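Local coordinates for protein poly-beta-1,6-N-acetyl-D-glucosamine N-deacetylase (Aggregatibacter actinomycetemcomitans, PDB 4U10) that probably removes N-acetyl groups from poly-beta-1,6-N-acetyl-D-glucosamine, this chain being the zinc-binding polysaccharide deacetylase part of a longer protein, at residues R173-K177 and T178-N182. Numbering follows the deposited sequence. Where two conformers were deposited one is given.
Sequences RYESK and TEYKN
The Tyr180 ring meets Lys177 at its edge: in one of the two deposited conformers of Lys177, and so less certainly, CD lies close to the ring plane, 3.9 Å from Tyr180 CD2, the side chains running side by side. The Glu175 side chain crosses that of Tyr180 at about a right angle; its carboxylate plane is turned 44° from the ring, and its OE1 is oblique to the ring, 3.8 Å from Tyr180 CD1 and nearer still to CB. Tyr180 CG stands anti to the backbone N, which carries the ring away from the cap toward Val216 of helix 215-222; its OH is hydrogen-bonded to Val164 O and Asn214 ND2. Glu175 OE1 has a salt bridge to Arg183 and a hydrogen bond from Glu168 N.

Ser176, the N-cap of helix 177-199, forms a capping box with Glu179 where the short strand 173-174 passes into the helix, at the surface and away from the zinc sites. Ser176 N donates to Glu179 OE1 over 3.0 Å at 163°, and OE1 accepts through its anti lone pair; Glu179 CG sits beside its own backbone N (chi1 -55°), from where the chain, extended beyond CG, reaches back to Ser176 N. The reciprocal bond, Glu179 N to Ser176 OG, is less certain because the position of OG is doubtful. Regular helical bonding follows, with Tyr180 N 2.9 Å from Ser176 O. The Glu179 carboxylate, at the helix N-terminus, would probably be stabilised in its charged form by the helix dipole.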
loop_
_atom_site.group_PDB
_atom_site.type_symbol
_atom_site.label_atom_id
_atom_site.label_comp_id
_atom_site.label_asym_id
_atom_site.label_seq_id
_atom_site.Cartn_x
_atom_site.Cartn_y
_atom_site.Cartn_z
ATOM N N ARG A 173 10.093 -20.543 22.029
ATOM C CA ARG A 173 10.108 -21.429 20.876
ATOM C C ARG A 173 9.685 -20.750 19.618
ATOM O O ARG A 173 9.017 -19.690 19.680
ATOM C CB ARG A 173 9.157 -22.608 21.071
ATOM C CG ARG A 173 7.713 -22.311 20.762
ATOM C CD ARG A 173 6.957 -23.583 20.554
ATOM N NE ARG A 173 6.855 -24.324 21.802
ATOM C CZ ARG A 173 6.208 -25.488 21.932
ATOM N NH1 ARG A 173 5.604 -26.054 20.895
ATOM N NH2 ARG A 173 6.167 -26.082 23.128
ATOM N N TYR A 174 10.037 -21.406 18.500
ATOM C CA TYR A 174 9.578 -20.974 17.169
ATOM C C TYR A 174 8.204 -21.546 16.840
ATOM O O TYR A 174 7.861 -22.696 17.125
ATOM C CB TYR A 174 10.584 -21.360 16.048
ATOM C CG TYR A 174 11.926 -20.725 16.149
ATOM C CD1 TYR A 174 12.180 -19.525 15.545
ATOM C CD2 TYR A 174 12.979 -21.336 16.856
ATOM C CE1 TYR A 174 13.415 -18.930 15.637
ATOM C CE2 TYR A 174 14.211 -20.724 16.973
ATOM C CZ TYR A 174 14.446 -19.537 16.344
ATOM O OH TYR A 174 15.675 -18.888 16.382
ATOM N N GLU A 175 7.377 -20.697 16.249
ATOM C CA GLU A 175 6.159 -21.160 15.597
ATOM C C GLU A 175 6.382 -22.337 14.710
ATOM O O GLU A 175 7.311 -22.355 13.967
ATOM C CB GLU A 175 5.629 -20.062 14.656
ATOM C CG GLU A 175 4.700 -19.097 15.338
ATOM C CD GLU A 175 4.160 -18.061 14.377
ATOM O OE1 GLU A 175 4.884 -17.658 13.431
ATOM O OE2 GLU A 175 2.982 -17.740 14.568
ATOM N N SER A 176 5.446 -23.247 14.654
ATOM C CA SER A 176 5.539 -24.280 13.650
ATOM C C SER A 176 5.166 -23.683 12.295
ATOM O O SER A 176 4.655 -22.578 12.226
ATOM C CB SER A 176 4.647 -25.439 14.013
ATOM O OG SER A 176 3.316 -25.061 14.009
ATOM N N LYS A 177 5.535 -24.376 11.227
ATOM C CA LYS A 177 5.245 -23.840 9.898
ATOM C C LYS A 177 3.728 -23.735 9.770
ATOM O O LYS A 177 3.239 -22.777 9.176
ATOM C CB LYS A 177 5.865 -24.705 8.803
ATOM C CG LYS A 177 5.936 -24.051 7.436
ATOM C CD LYS A 177 6.615 -22.675 7.472
ATOM C CE LYS A 177 7.077 -22.327 6.106
ATOM N NZ LYS A 177 7.384 -23.607 5.393
ATOM N N THR A 178 3.013 -24.647 10.384
ATOM C CA THR A 178 1.604 -24.638 10.407
ATOM C C THR A 178 1.019 -23.517 11.212
ATOM O O THR A 178 0.045 -22.943 10.791
ATOM C CB THR A 178 1.101 -26.021 10.868
ATOM O OG1 THR A 178 1.497 -26.953 9.855
ATOM C CG2 THR A 178 -0.333 -26.030 10.915
ATOM N N GLU A 179 1.622 -23.190 12.350
ATOM C CA GLU A 179 1.175 -22.055 13.167
ATOM C C GLU A 179 1.430 -20.724 12.376
ATOM O O GLU A 179 0.600 -19.849 12.315
ATOM C CB GLU A 179 1.891 -22.075 14.530
ATOM C CG GLU A 179 1.744 -23.391 15.306
ATOM C CD GLU A 179 2.332 -23.403 16.733
ATOM O OE1 GLU A 179 3.594 -23.288 16.965
ATOM O OE2 GLU A 179 1.458 -23.529 17.665
ATOM N N TYR A 180 2.586 -20.614 11.751
ATOM C CA TYR A 180 2.971 -19.430 11.024
ATOM C C TYR A 180 2.027 -19.214 9.827
ATOM O O TYR A 180 1.481 -18.111 9.606
ATOM C CB TYR A 180 4.460 -19.591 10.610
ATOM C CG TYR A 180 4.926 -18.615 9.587
ATOM C CD1 TYR A 180 4.563 -17.254 9.660
ATOM C CD2 TYR A 180 5.727 -19.046 8.508
ATOM C CE1 TYR A 180 4.988 -16.385 8.706
ATOM C CE2 TYR A 180 6.153 -18.176 7.550
ATOM C CZ TYR A 180 5.762 -16.863 7.619
ATOM O OH TYR A 180 6.187 -16.014 6.612
ATOM N N LYS A 181 1.769 -20.272 9.080
ATOM C CA LYS A 181 0.872 -20.130 7.956
ATOM C C LYS A 181 -0.525 -19.724 8.373
ATOM O O LYS A 181 -1.188 -18.913 7.687
ATOM C CB LYS A 181 0.798 -21.389 7.099
ATOM C CG LYS A 181 -0.157 -21.163 5.926
ATOM C CD LYS A 181 -0.114 -22.221 4.835
ATOM C CE LYS A 181 -0.898 -21.784 3.608
ATOM N NZ LYS A 181 -0.295 -20.549 3.018
ATOM N N ASN A 182 -1.037 -20.342 9.433
ATOM C CA ASN A 182 -2.322 -20.034 10.036
ATOM C C ASN A 182 -2.440 -18.547 10.416
ATOM O O ASN A 182 -3.459 -17.939 10.279
ATOM C CB ASN A 182 -2.470 -20.845 11.355
ATOM C CG ASN A 182 -3.057 -22.237 11.156
ATOM O OD1 ASN A 182 -3.319 -22.684 10.030
ATOM N ND2 ASN A 182 -3.287 -22.934 12.284
#